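Side-chain contacts in phospholethanolamine N-methyltransferase 2 (Haemonchus contortus, PDB 4KRI), which probably catalyses S-adenosylmethionine-dependent N-methylation of phosphomonomethylethanolamine on the nematode route to phosphocholine: residues Ser310-Ala315 with Gly320-Thr325; Phe244-His249 with Phe290-Ser295; Ala212-Phe217 with Ala237-Ser242; Glu7-Glu12 with Asp156-Leu161. All blocks are in the same frame, centred on the assembly; numbering follows the deposited sequence.

Contact 1: Ser310-Ala315 with Gly320-Thr325; sequences SRIYRA and GKVLIT
Within 310-315, I312 is the residue that meets 320-325, and the touches between these segments are all apolar. Its CG2 methyl abuts the CG2 methyl of V322 at 3.8 Å and sits 4.0 Å from CB of the same valine, the two side chains crossing at about a right angle. The second touch is looser: CD1 of I312 comes to 4.2 Å from CD1 of I324, end methyl against end methyl, two residues further along the strand. The isoleucine makes both because its branches part at CB. With chi1 at -72°, CG2 lies opposite the backbone N and drops onto the valine, while the extended CG1-CD1 arm (chi2 171°) runs on to I324. On the strand, V322 and I324 project from the same face, as residues two apart do. R311 and R314 find their partners elsewhere, hydrogen-bonding through NE and NH1 to the carbonyl oxygens of C281 and F285, respectively. Other side chains complete the apolar layer, with V293 of strand 290-296 against I312 and F427 of strand 422-430 against both V322 and I324. The helix thus lies on one face of the Rossmann-like methyltransferase sheet. Since only methyl and methine groups meet across these two segments, shape and burial rather than directed bonds make the contact, and nothing in it requires a polar partner.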
loop_
_atom_site.group_PDB
_atom_site.type_symbol
_atom_site.label_atom_id
_atom_site.label_comp_id
_atom_site.label_asym_id
_atom_site.label_seq_id
_atom_site.Cartn_x
_atom_site.Cartn_y
_atom_site.Cartn_z
ATOM N N SER A 310 9.986 14.335 2.817
ATOM C CA SER A 310 10.301 15.005 1.548
ATOM C C SER A 310 9.372 14.532 0.429
ATOM O O SER A 310 8.964 15.321 -0.428
ATOM C CB SER A 310 11.758 14.780 1.141
ATOM O OG SER A 310 11.939 13.457 0.673
ATOM N N ARG A 311 9.026 13.243 0.448
ATOM C CA ARG A 311 8.083 12.706 -0.529
ATOM C C ARG A 311 6.671 13.271 -0.346
ATOM O O ARG A 311 5.972 13.576 -1.324
ATOM C CB ARG A 311 8.034 11.181 -0.438
ATOM C CG ARG A 311 9.320 10.485 -0.817
ATOM C CD ARG A 311 8.983 9.277 -1.680
ATOM N NE ARG A 311 10.154 8.539 -2.145
ATOM C CZ ARG A 311 11.108 9.054 -2.915
ATOM N NH1 ARG A 311 11.050 10.324 -3.294
ATOM N NH2 ARG A 311 12.132 8.299 -3.297
ATOM N N ILE A 312 6.252 13.414 0.903
ATOM C CA ILE A 312 4.972 14.040 1.215
ATOM C C ILE A 312 4.958 15.496 0.761
ATOM O O ILE A 312 4.002 15.951 0.130
ATOM C CB ILE A 312 4.674 13.953 2.731
ATOM C CG1 ILE A 312 4.336 12.519 3.122
ATOM C CG2 ILE A 312 3.567 14.921 3.132
ATOM C CD1 ILE A 312 4.241 12.307 4.621
ATOM N N TYR A 313 6.016 16.236 1.091
ATOM C CA TYR A 313 6.133 17.621 0.659
ATOM C C TYR A 313 6.014 17.735 -0.860
ATOM O O TYR A 313 5.317 18.615 -1.380
ATOM C CB TYR A 313 7.474 18.185 1.144
ATOM C CG TYR A 313 7.656 19.659 0.908
ATOM C CD1 TYR A 313 7.382 20.574 1.911
ATOM C CD2 TYR A 313 8.117 20.140 -0.311
ATOM C CE1 TYR A 313 7.564 21.940 1.702
ATOM C CE2 TYR A 313 8.296 21.500 -0.527
ATOM C CZ TYR A 313 8.013 22.390 0.488
ATOM O OH TYR A 313 8.188 23.745 0.284
ATOM N N ARG A 314 6.690 16.840 -1.574
ATOM C CA ARG A 314 6.681 16.856 -3.039
ATOM C C ARG A 314 5.264 16.629 -3.596
ATOM O O ARG A 314 4.843 17.307 -4.547
ATOM C CB ARG A 314 7.619 15.763 -3.565
ATOM C CG ARG A 314 7.599 15.569 -5.070
ATOM C CD ARG A 314 8.610 14.502 -5.485
ATOM N NE ARG A 314 8.649 14.311 -6.933
ATOM C CZ ARG A 314 7.831 13.494 -7.591
ATOM N NH1 ARG A 314 6.914 12.799 -6.923
ATOM N NH2 ARG A 314 7.924 13.371 -8.911
ATOM N N ALA A 315 4.534 15.705 -2.980
ATOM C CA ALA A 315 3.222 15.302 -3.495
ATOM C C ALA A 315 2.121 16.323 -3.205
ATOM O O ALA A 315 1.116 16.367 -3.911
ATOM C CB ALA A 315 2.836 13.937 -2.940
ATOM N N GLY A 320 -1.081 22.998 0.511
ATOM C CA GLY A 320 -1.679 21.752 0.982
ATOM C C GLY A 320 -1.263 21.393 2.399
ATOM O O GLY A 320 -0.298 21.941 2.936
ATOM N N LYS A 321 -1.982 20.453 3.005
ATOM C CA LYS A 321 -1.775 20.154 4.421
ATOM C C LYS A 321 -1.513 18.679 4.669
ATOM O O LYS A 321 -2.158 17.818 4.072
ATOM C CB LYS A 321 -2.987 20.608 5.243
ATOM C CG LYS A 321 -2.843 20.309 6.734
ATOM C CD LYS A 321 -3.931 20.991 7.573
ATOM C CE LYS A 321 -3.521 22.393 7.984
ATOM N NZ LYS A 321 -4.592 23.104 8.741
ATOM N N VAL A 322 -0.551 18.405 5.549
ATOM C CA VAL A 322 -0.253 17.047 5.987
ATOM C C VAL A 322 -0.702 16.904 7.433
ATOM O O VAL A 322 -0.571 17.836 8.210
ATOM C CB VAL A 322 1.248 16.713 5.822
ATOM C CG1 VAL A 322 2.121 17.733 6.548
ATOM C CG2 VAL A 322 1.554 15.291 6.322
ATOM N N LEU A 323 -1.293 15.758 7.769
ATOM C CA LEU A 323 -1.692 15.457 9.137
ATOM C C LEU A 323 -1.379 13.997 9.399
ATOM O O LEU A 323 -1.779 13.122 8.636
ATOM C CB LEU A 323 -3.179 15.751 9.346
ATOM C CG LEU A 323 -3.685 15.767 10.788
ATOM C CD1 LEU A 323 -4.895 16.679 10.923
ATOM C CD2 LEU A 323 -4.032 14.363 11.243
ATOM N N ILE A 324 -0.636 13.740 10.471
ATOM C CA ILE A 324 -0.201 12.386 10.803
ATOM C C ILE A 324 -0.421 12.137 12.298
ATOM O O ILE A 324 -0.162 13.018 13.125
ATOM C CB ILE A 324 1.315 12.212 10.495
ATOM C CG1 ILE A 324 1.610 12.501 9.016
ATOM C CG2 ILE A 324 1.811 10.813 10.868
ATOM C CD1 ILE A 324 3.101 12.555 8.678
ATOM N N THR A 325 -0.917 10.953 12.646
ATOM C CA THR A 325 -0.833 10.478 14.024
ATOM C C THR A 325 0.063 9.253 14.024
ATOM O O THR A 325 0.109 8.530 13.045
ATOM C CB THR A 325 -2.210 10.146 14.660
ATOM O OG1 THR A 325 -2.739 8.947 14.075
ATOM C CG2 THR A 325 -3.196 11.301 14.470
#

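Contact 2: Phe244-His249 with Phe290-Ser295; sequences FGLQVH and FDYVFS
Strands 247-252 and 290-296 flank strand 225-229, parallel to it, so the backbones stay apart, the CA atoms of L246 and Y292 lying 9.6 Å from each other; a positive phi at G245 (72°) ends the preceding helix, L246 sits in the loop just ahead of the first strand, and F290 comes before the corner at D291. Side chains reach across the intervening strand in two places. CD2 of L246 approaches CE2 of Y292 at 4.3 Å, obliquely to the phenol ring. With chi2 at 177° CD1 prolongs the leucine chain, and the other branch, CD2, makes the nearest approach to the tyrosine. The phenol is placed from outside as well: its hydroxyl hydrogen-bonds to OE1 of Q224, and its ring meets F217 edge-to-face. This is the parallel-sheet core of a Rossmann-like methyltransferase domain, and helix 235-244 covers L246 through A240. On the opposite face of the sheet, CB of H249 comes to 4.4 Å from CE1 of F290, again at a slant to the ring. The imidazole itself lies beyond this touch, its CG opposite the backbone N (chi1 -177°), and ND1 is hydrogen-bonded to OG1 of T274 on the next strand. The phenyl ring of F290 also takes a cation-pi contact from R225 of the middle strand, while D291, at the corner, forms a salt bridge with K317.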
loop_
_atom_site.group_PDB
_atom_site.type_symbol
_atom_site.label_atom_id
_atom_site.label_comp_id
_atom_site.label_asym_id
_atom_site.label_seq_id
_atom_site.Cartn_x
_atom_site.Cartn_y
_atom_site.Cartn_z
ATOM N N PHE A 244 -16.838 13.639 4.096
ATOM C CA PHE A 244 -16.426 14.937 3.571
ATOM C C PHE A 244 -16.472 15.033 2.053
ATOM O O PHE A 244 -16.272 16.113 1.498
ATOM C CB PHE A 244 -15.023 15.281 4.078
ATOM C CG PHE A 244 -14.932 15.369 5.575
ATOM C CD1 PHE A 244 -15.217 16.558 6.229
ATOM C CD2 PHE A 244 -14.567 14.260 6.332
ATOM C CE1 PHE A 244 -15.141 16.645 7.606
ATOM C CE2 PHE A 244 -14.489 14.339 7.706
ATOM C CZ PHE A 244 -14.769 15.535 8.346
ATOM N N GLY A 245 -16.725 13.920 1.369
ATOM C CA GLY A 245 -16.795 13.955 -0.083
ATOM C C GLY A 245 -15.437 14.142 -0.739
ATOM O O GLY A 245 -15.345 14.613 -1.880
ATOM N N LEU A 246 -14.388 13.774 -0.011
ATOM C CA LEU A 246 -13.036 13.845 -0.547
ATOM C C LEU A 246 -12.821 12.729 -1.560
ATOM O O LEU A 246 -13.419 11.653 -1.448
ATOM C CB LEU A 246 -12.021 13.692 0.572
ATOM C CG LEU A 246 -12.005 14.841 1.581
ATOM C CD1 LEU A 246 -11.017 14.547 2.693
ATOM C CD2 LEU A 246 -11.620 16.107 0.851
ATOM N N GLN A 247 -11.971 12.995 -2.550
ATOM C CA GLN A 247 -11.440 11.942 -3.407
ATOM C C GLN A 247 -10.176 11.437 -2.728
ATOM O O GLN A 247 -9.243 12.214 -2.464
ATOM C CB GLN A 247 -11.117 12.492 -4.792
ATOM C CG GLN A 247 -10.522 11.470 -5.741
ATOM C CD GLN A 247 -10.338 12.031 -7.133
ATOM O OE1 GLN A 247 -9.277 12.553 -7.469
ATOM N NE2 GLN A 247 -11.376 11.933 -7.948
ATOM N N VAL A 248 -10.149 10.148 -2.412
ATOM C CA VAL A 248 -9.088 9.613 -1.567
ATOM C C VAL A 248 -8.353 8.493 -2.268
ATOM O O VAL A 248 -8.975 7.563 -2.758
ATOM C CB VAL A 248 -9.636 9.043 -0.245
ATOM C CG1 VAL A 248 -8.472 8.621 0.642
ATOM C CG2 VAL A 248 -10.516 10.068 0.460
ATOM N N HIS A 249 -7.028 8.594 -2.326
ATOM C CA HIS A 249 -6.212 7.510 -2.852
ATOM C C HIS A 249 -5.433 6.943 -1.699
ATOM O O HIS A 249 -4.643 7.642 -1.067
ATOM C CB HIS A 249 -5.225 7.989 -3.917
ATOM C CG HIS A 249 -4.422 6.875 -4.512
ATOM N ND1 HIS A 249 -5.006 5.783 -5.121
ATOM C CD2 HIS A 249 -3.083 6.670 -4.578
ATOM C CE1 HIS A 249 -4.063 4.958 -5.544
ATOM N NE2 HIS A 249 -2.889 5.473 -5.227
ATOM N N PHE A 290 -1.827 16.728 -4.466
ATOM C CA PHE A 290 -2.754 16.454 -3.364
ATOM C C PHE A 290 -3.067 17.668 -2.508
ATOM O O PHE A 290 -2.173 18.415 -2.112
ATOM C CB PHE A 290 -2.232 15.306 -2.469
ATOM C CG PHE A 290 -2.258 13.966 -3.155
ATOM C CD1 PHE A 290 -3.444 13.257 -3.262
ATOM C CD2 PHE A 290 -1.110 13.427 -3.713
ATOM C CE1 PHE A 290 -3.478 12.027 -3.903
ATOM C CE2 PHE A 290 -1.147 12.192 -4.360
ATOM C CZ PHE A 290 -2.328 11.501 -4.450
ATOM N N ASP A 291 -4.350 17.841 -2.183
ATOM C CA ASP A 291 -4.740 18.852 -1.202
ATOM C C ASP A 291 -4.347 18.466 0.225
ATOM O O ASP A 291 -4.023 19.332 1.035
ATOM C CB ASP A 291 -6.249 19.105 -1.272
ATOM C CG ASP A 291 -6.667 19.687 -2.595
ATOM O OD1 ASP A 291 -6.408 20.899 -2.809
ATOM O OD2 ASP A 291 -7.236 18.938 -3.427
ATOM N N TYR A 292 -4.389 17.166 0.526
ATOM C CA TYR A 292 -4.133 16.654 1.865
ATOM C C TYR A 292 -3.350 15.374 1.785
ATOM O O TYR A 292 -3.538 14.578 0.871
ATOM C CB TYR A 292 -5.460 16.338 2.598
ATOM C CG TYR A 292 -6.389 17.511 2.606
ATOM C CD1 TYR A 292 -6.162 18.587 3.460
ATOM C CD2 TYR A 292 -7.484 17.558 1.755
ATOM C CE1 TYR A 292 -7.006 19.682 3.458
ATOM C CE2 TYR A 292 -8.335 18.654 1.743
ATOM C CZ TYR A 292 -8.088 19.707 2.598
ATOM O OH TYR A 292 -8.925 20.800 2.588
ATOM N N VAL A 293 -2.472 15.173 2.754
ATOM C CA VAL A 293 -1.857 13.880 2.952
ATOM C C VAL A 293 -2.155 13.513 4.392
ATOM O O VAL A 293 -1.911 14.295 5.316
ATOM C CB VAL A 293 -0.334 13.933 2.717
ATOM C CG1 VAL A 293 0.315 12.633 3.181
ATOM C CG2 VAL A 293 -0.042 14.160 1.235
ATOM N N PHE A 294 -2.721 12.335 4.578
ATOM C CA PHE A 294 -3.165 11.893 5.888
ATOM C C PHE A 294 -2.481 10.579 6.186
ATOM O O PHE A 294 -2.428 9.704 5.325
ATOM C CB PHE A 294 -4.682 11.670 5.826
ATOM C CG PHE A 294 -5.293 11.222 7.132
ATOM C CD1 PHE A 294 -5.181 12.002 8.272
ATOM C CD2 PHE A 294 -6.015 10.037 7.205
ATOM C CE1 PHE A 294 -5.763 11.601 9.472
ATOM C CE2 PHE A 294 -6.601 9.623 8.403
ATOM C CZ PHE A 294 -6.483 10.412 9.535
ATOM N N SER A 295 -1.975 10.402 7.401
ATOM C CA SER A 295 -1.422 9.103 7.753
ATOM C C SER A 295 -1.793 8.787 9.172
ATOM O O SER A 295 -1.410 9.500 10.089
ATOM C CB SER A 295 0.091 9.065 7.575
ATOM O OG SER A 295 0.556 7.755 7.868
#

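Contact 3: Ala212-Phe217 with Ala237-Ser242; sequences AILKRF and ARQAAS
A chi1 of -76° sets CG of L214 opposite its own carbonyl carbon, and chi2 of 177° carries CD1 straight on toward helix 235-244; there it meets Q239, whose chain is stretched out with CG opposite the backbone N (chi1 -179°). The leucine slants across the glutamine, and CD1 of L214 stands 3.9 Å from OE1 of Q239. The same methyl also lies over A240, 4.0 Å from CA and 4.2 Å from CB of that residue. Both helices lie over the same face of the Rossmann-like sheet. Helix 235-244 follows a glycine-rich turn, consistent with the cofactor-binding loop of this fold, and the side chain of Q239 is about 8 Å from the bound S-adenosylhomocysteine. The buried amide is satisfied at both ends by the first helix, as OE1 of Q239 accepts from ND2 of N210 and NE2 donates to the carbonyl oxygen of W207. Thus the group that L214 packs against is fixed in its rotation by bonds from the helix that bears L214. On the sheet side L214 also touches F294 of strand 290-296.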
loop_
_atom_site.group_PDB
_atom_site.type_symbol
_atom_site.label_atom_id
_atom_site.label_comp_id
_atom_site.label_asym_id
_atom_site.label_seq_id
_atom_site.Cartn_x
_atom_site.Cartn_y
_atom_site.Cartn_z
ATOM N N ALA A 212 -12.777 12.529 14.604
ATOM C CA ALA A 212 -12.256 13.636 15.398
ATOM C C ALA A 212 -10.903 14.092 14.846
ATOM O O ALA A 212 -10.628 15.286 14.779
ATOM C CB ALA A 212 -12.143 13.229 16.863
ATOM N N ILE A 213 -10.072 13.137 14.430
ATOM C CA ILE A 213 -8.771 13.465 13.844
ATOM C C ILE A 213 -8.921 14.172 12.494
ATOM O O ILE A 213 -8.245 15.170 12.232
ATOM C CB ILE A 213 -7.900 12.204 13.705
ATOM C CG1 ILE A 213 -7.663 11.617 15.094
ATOM C CG2 ILE A 213 -6.575 12.509 13.022
ATOM C CD1 ILE A 213 -6.721 10.480 15.111
ATOM N N LEU A 214 -9.816 13.677 11.642
ATOM C CA LEU A 214 -10.029 14.301 10.333
ATOM C C LEU A 214 -10.450 15.760 10.449
ATOM O O LEU A 214 -10.080 16.593 9.618
ATOM C CB LEU A 214 -11.093 13.546 9.538
ATOM C CG LEU A 214 -10.603 12.233 8.940
ATOM C CD1 LEU A 214 -11.760 11.511 8.236
ATOM C CD2 LEU A 214 -9.454 12.491 7.968
ATOM N N LYS A 215 -11.221 16.072 11.477
ATOM C CA LYS A 215 -11.674 17.440 11.678
ATOM C C LYS A 215 -10.531 18.405 11.991
ATOM O O LYS A 215 -10.662 19.609 11.797
ATOM C CB LYS A 215 -12.740 17.492 12.778
ATOM C CG LYS A 215 -14.109 17.013 12.281
ATOM C CD LYS A 215 -15.134 16.947 13.413
ATOM C CE LYS A 215 -16.459 16.364 12.916
ATOM N NZ LYS A 215 -17.455 16.209 14.019
ATOM N N ARG A 216 -9.411 17.877 12.465
ATOM C CA ARG A 216 -8.275 18.732 12.794
ATOM C C ARG A 216 -7.504 19.215 11.564
ATOM O O ARG A 216 -6.557 20.000 11.684
ATOM C CB ARG A 216 -7.376 18.039 13.811
ATOM C CG ARG A 216 -8.153 17.714 15.077
ATOM C CD ARG A 216 -7.280 17.219 16.172
ATOM N NE ARG A 216 -6.244 18.184 16.516
ATOM C CZ ARG A 216 -5.442 18.047 17.566
ATOM N NH1 ARG A 216 -5.583 16.997 18.359
ATOM N NH2 ARG A 216 -4.511 18.952 17.822
ATOM N N PHE A 217 -7.927 18.769 10.385
ATOM C CA PHE A 217 -7.409 19.332 9.135
ATOM C C PHE A 217 -7.934 20.750 8.974
ATOM O O PHE A 217 -7.337 21.565 8.264
ATOM C CB PHE A 217 -7.877 18.526 7.923
ATOM C CG PHE A 217 -6.910 17.463 7.462
ATOM C CD1 PHE A 217 -5.721 17.805 6.836
ATOM C CD2 PHE A 217 -7.215 16.120 7.615
ATOM C CE1 PHE A 217 -4.836 16.823 6.389
ATOM C CE2 PHE A 217 -6.345 15.134 7.165
ATOM C CZ PHE A 217 -5.154 15.484 6.539
ATOM N N ALA A 237 -10.033 5.874 4.834
ATOM C CA ALA A 237 -10.222 6.429 3.502
ATOM C C ALA A 237 -11.697 6.479 3.144
ATOM O O ALA A 237 -12.184 7.470 2.584
ATOM C CB ALA A 237 -9.457 5.621 2.455
ATOM N N ARG A 238 -12.405 5.394 3.444
ATOM C CA ARG A 238 -13.819 5.314 3.134
ATOM C C ARG A 238 -14.610 6.370 3.905
ATOM O O ARG A 238 -15.584 6.930 3.392
ATOM C CB ARG A 238 -14.343 3.896 3.422
ATOM C CG ARG A 238 -13.781 2.837 2.452
ATOM C CD ARG A 238 -14.353 2.996 1.054
ATOM N NE ARG A 238 -15.809 2.828 1.102
ATOM C CZ ARG A 238 -16.425 1.657 1.210
ATOM N NH1 ARG A 238 -15.725 0.529 1.257
ATOM N NH2 ARG A 238 -17.751 1.606 1.267
ATOM N N GLN A 239 -14.181 6.640 5.133
ATOM C CA GLN A 239 -14.816 7.658 5.971
ATOM C C GLN A 239 -14.552 9.084 5.483
ATOM O O GLN A 239 -15.448 9.932 5.493
ATOM C CB GLN A 239 -14.316 7.526 7.407
ATOM C CG GLN A 239 -14.931 8.527 8.357
ATOM C CD GLN A 239 -14.341 8.395 9.747
ATOM O OE1 GLN A 239 -13.128 8.292 9.896
ATOM N NE2 GLN A 239 -15.194 8.385 10.762
ATOM N N ALA A 240 -13.318 9.347 5.070
ATOM C CA ALA A 240 -12.990 10.650 4.487
ATOM C C ALA A 240 -13.861 10.924 3.264
ATOM O O ALA A 240 -14.362 12.044 3.067
ATOM C CB ALA A 240 -11.499 10.717 4.131
ATOM N N ALA A 241 -14.067 9.894 2.445
ATOM C CA ALA A 241 -14.891 10.053 1.263
ATOM C C ALA A 241 -16.360 10.211 1.656
ATOM O O ALA A 241 -17.058 11.096 1.141
ATOM C CB ALA A 241 -14.718 8.869 0.315
ATOM N N SER A 242 -16.849 9.364 2.557
ATOM C CA SER A 242 -18.294 9.377 2.816
ATOM C C SER A 242 -18.741 10.584 3.643
ATOM O O SER A 242 -19.848 11.088 3.460
ATOM C CB SER A 242 -18.758 8.078 3.474
ATOM O OG SER A 242 -18.152 7.930 4.741
#

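Contact 4: Glu7-Glu12 with Asp156-Leu161; sequences ERQLIE and DFIWTL
I158 extends its end methyl between two side chains of successive residues on helix 5-18, L10 and Q9. Its chi1 of -57° places CG1 opposite the carbonyl carbon, and CD1 continues outward on an extended arm. L10 holds its CG likewise opposite the carbonyl carbon, and its CD2 is the branch that does the touching, 3.6 Å from CD1 of I158. That one methyl lies along the whole branched end of the isoleucine, with CG1 of I158 at 3.7 Å and CG2 at 3.9 Å from CD2 of L10. Q9 takes the other course: CG is opposite its backbone N (chi1 -168°), the chain is straight, and the amide arrives beside the isoleucine, NE2 of Q9 lying 3.8 Å from CD1 of I158. This polar end is held where strand 132-143 ends and helix 145-151 begins, NE2 donating to O of E143 and OE1 accepting from N of L145, so the two bonds fix which way round the amide lies. The helix rests against strand 156-166 in the N-terminal α/β domain. Strand 98-105, beside that strand, adds R103 against L10 and I101 against I158, while E7 and I11 of the helix pack on helix 33-40.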
loop_
_atom_site.group_PDB
_atom_site.type_symbol
_atom_site.label_atom_id
_atom_site.label_comp_id
_atom_site.label_asym_id
_atom_site.label_seq_id
_atom_site.Cartn_x
_atom_site.Cartn_y
_atom_site.Cartn_z
ATOM N N GLU A 7 -4.694 1.805 -21.841
ATOM C CA GLU A 7 -3.341 1.660 -22.368
ATOM C C GLU A 7 -2.453 2.825 -21.954
ATOM O O GLU A 7 -1.258 2.645 -21.708
ATOM C CB GLU A 7 -3.350 1.482 -23.890
ATOM C CG GLU A 7 -3.771 0.095 -24.333
ATOM C CD GLU A 7 -5.260 -0.142 -24.229
ATOM O OE1 GLU A 7 -6.034 0.814 -24.433
ATOM O OE2 GLU A 7 -5.661 -1.293 -23.955
ATOM N N ARG A 8 -3.029 4.023 -21.863
ATOM C CA ARG A 8 -2.245 5.154 -21.394
ATOM C C ARG A 8 -1.803 4.945 -19.953
ATOM O O ARG A 8 -0.668 5.266 -19.602
ATOM C CB ARG A 8 -2.995 6.474 -21.577
ATOM C CG ARG A 8 -3.047 6.881 -23.058
ATOM C CD ARG A 8 -3.616 8.261 -23.257
ATOM N NE ARG A 8 -2.833 9.283 -22.575
ATOM C CZ ARG A 8 -1.855 9.990 -23.138
ATOM N NH1 ARG A 8 -1.516 9.789 -24.410
ATOM N NH2 ARG A 8 -1.219 10.908 -22.425
ATOM N N GLN A 9 -2.675 4.370 -19.128
ATOM C CA GLN A 9 -2.294 4.112 -17.744
ATOM C C GLN A 9 -1.201 3.036 -17.644
ATOM O O GLN A 9 -0.307 3.139 -16.798
ATOM C CB GLN A 9 -3.522 3.737 -16.889
ATOM C CG GLN A 9 -3.209 3.742 -15.405
ATOM C CD GLN A 9 -4.316 3.178 -14.530
ATOM O OE1 GLN A 9 -5.437 2.925 -14.987
ATOM N NE2 GLN A 9 -3.999 2.977 -13.253
ATOM N N LEU A 10 -1.258 2.020 -18.509
ATOM C CA LEU A 10 -0.223 0.984 -18.502
ATOM C C LEU A 10 1.145 1.603 -18.771
ATOM O O LEU A 10 2.133 1.247 -18.121
ATOM C CB LEU A 10 -0.507 -0.113 -19.535
ATOM C CG LEU A 10 -1.751 -0.952 -19.269
ATOM C CD1 LEU A 10 -1.845 -2.084 -20.270
ATOM C CD2 LEU A 10 -1.715 -1.492 -17.857
ATOM N N ILE A 11 1.195 2.531 -19.724
ATOM C CA ILE A 11 2.459 3.188 -20.065
ATOM C C ILE A 11 2.890 4.157 -18.969
ATOM O O ILE A 11 4.090 4.314 -18.709
ATOM C CB ILE A 11 2.374 3.898 -21.446
ATOM C CG1 ILE A 11 2.062 2.882 -22.541
ATOM C CG2 ILE A 11 3.666 4.635 -21.774
ATOM C CD1 ILE A 11 2.891 1.633 -22.441
ATOM N N GLU A 12 1.931 4.787 -18.295
ATOM C CA GLU A 12 2.286 5.626 -17.148
ATOM C C GLU A 12 2.947 4.797 -16.044
ATOM O O GLU A 12 3.915 5.244 -15.426
ATOM C CB GLU A 12 1.060 6.373 -16.598
ATOM C CG GLU A 12 0.557 7.468 -17.531
ATOM C CD GLU A 12 -0.899 7.831 -17.267
ATOM O OE1 GLU A 12 -1.501 7.242 -16.342
ATOM O OE2 GLU A 12 -1.428 8.707 -17.982
ATOM N N ASP A 156 -9.497 -4.753 -11.151
ATOM C CA ASP A 156 -8.777 -4.864 -12.417
ATOM C C ASP A 156 -7.374 -4.345 -12.092
ATOM O O ASP A 156 -7.202 -3.162 -11.808
ATOM C CB ASP A 156 -9.495 -4.010 -13.477
ATOM C CG ASP A 156 -9.063 -4.328 -14.890
ATOM O OD1 ASP A 156 -8.110 -5.128 -15.063
ATOM O OD2 ASP A 156 -9.675 -3.769 -15.843
ATOM N N PHE A 157 -6.378 -5.229 -12.068
ATOM C CA PHE A 157 -5.072 -4.850 -11.494
ATOM C C PHE A 157 -3.928 -4.708 -12.498
ATOM O O PHE A 157 -3.921 -5.359 -13.535
ATOM C CB PHE A 157 -4.685 -5.853 -10.411
ATOM C CG PHE A 157 -5.608 -5.838 -9.233
ATOM C CD1 PHE A 157 -5.606 -4.768 -8.355
ATOM C CD2 PHE A 157 -6.503 -6.879 -9.026
ATOM C CE1 PHE A 157 -6.452 -4.744 -7.255
ATOM C CE2 PHE A 157 -7.365 -6.866 -7.940
ATOM C CZ PHE A 157 -7.336 -5.792 -7.049
ATOM N N ILE A 158 -2.972 -3.842 -12.168
ATOM C CA ILE A 158 -1.733 -3.686 -12.924
ATOM C C ILE A 158 -0.580 -3.921 -11.964
ATOM O O ILE A 158 -0.440 -3.198 -10.979
ATOM C CB ILE A 158 -1.582 -2.268 -13.463
ATOM C CG1 ILE A 158 -2.794 -1.894 -14.325
ATOM C CG2 ILE A 158 -0.282 -2.137 -14.277
ATOM C CD1 ILE A 158 -2.893 -0.395 -14.594
ATOM N N TRP A 159 0.245 -4.923 -12.236
ATOM C CA TRP A 159 1.465 -5.104 -11.448
ATOM C C TRP A 159 2.612 -4.423 -12.163
ATOM O O TRP A 159 2.743 -4.533 -13.374
ATOM C CB TRP A 159 1.814 -6.598 -11.305
ATOM C CG TRP A 159 0.983 -7.365 -10.329
ATOM C CD1 TRP A 159 1.327 -7.715 -9.051
ATOM C CD2 TRP A 159 -0.320 -7.906 -10.553
ATOM N NE1 TRP A 159 0.306 -8.441 -8.468
ATOM C CE2 TRP A 159 -0.717 -8.564 -9.369
ATOM C CE3 TRP A 159 -1.198 -7.896 -11.643
ATOM C CZ2 TRP A 159 -1.951 -9.205 -9.246
ATOM C CZ3 TRP A 159 -2.419 -8.526 -11.518
ATOM C CH2 TRP A 159 -2.786 -9.169 -10.327
ATOM N N THR A 160 3.461 -3.743 -11.409
ATOM C CA THR A 160 4.710 -3.213 -11.947
ATOM C C THR A 160 5.818 -3.968 -11.235
ATOM O O THR A 160 5.934 -3.867 -10.019
ATOM C CB THR A 160 4.862 -1.707 -11.623
ATOM O OG1 THR A 160 3.805 -0.966 -12.258
ATOM C CG2 THR A 160 6.190 -1.184 -12.157
ATOM N N LEU A 161 6.621 -4.723 -11.988
ATOM C CA LEU A 161 7.694 -5.552 -11.410
ATOM C C LEU A 161 8.971 -5.335 -12.208
ATOM O O LEU A 161 8.909 -4.966 -13.377
ATOM C CB LEU A 161 7.298 -7.032 -11.497
ATOM C CG LEU A 161 5.936 -7.434 -10.920
ATOM C CD1 LEU A 161 5.571 -8.857 -11.352
ATOM C CD2 LEU A 161 5.944 -7.329 -9.410
#

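Contacts 1, 2 and 3 share the Rossmann-like domain that holds S-adenosylhomocysteine and phosphomonomethylethanolamine. Contacts 2 and 3 are closest, their centres 8 Å apart, with F217 joining them. Contact 1 is 11 Å from contact 2, and strands 290-296 and 320-329 are paired through a probable hydrogen bond from N of L323 to O of V293 (2.9 Å). K321 of contact 1 also probably bonds through NZ to O of F217 in contact 3 (3.2 Å). The touching side chains nearest the cofactor product stand off from it: Q239, I324 and H249 lie about 8, 10 and 11 Å away, and I324 is about 11 Å from phosphomonomethylethanolamine. Contact 4 belongs to the other domain, its centre 23 to 29 Å from the rest.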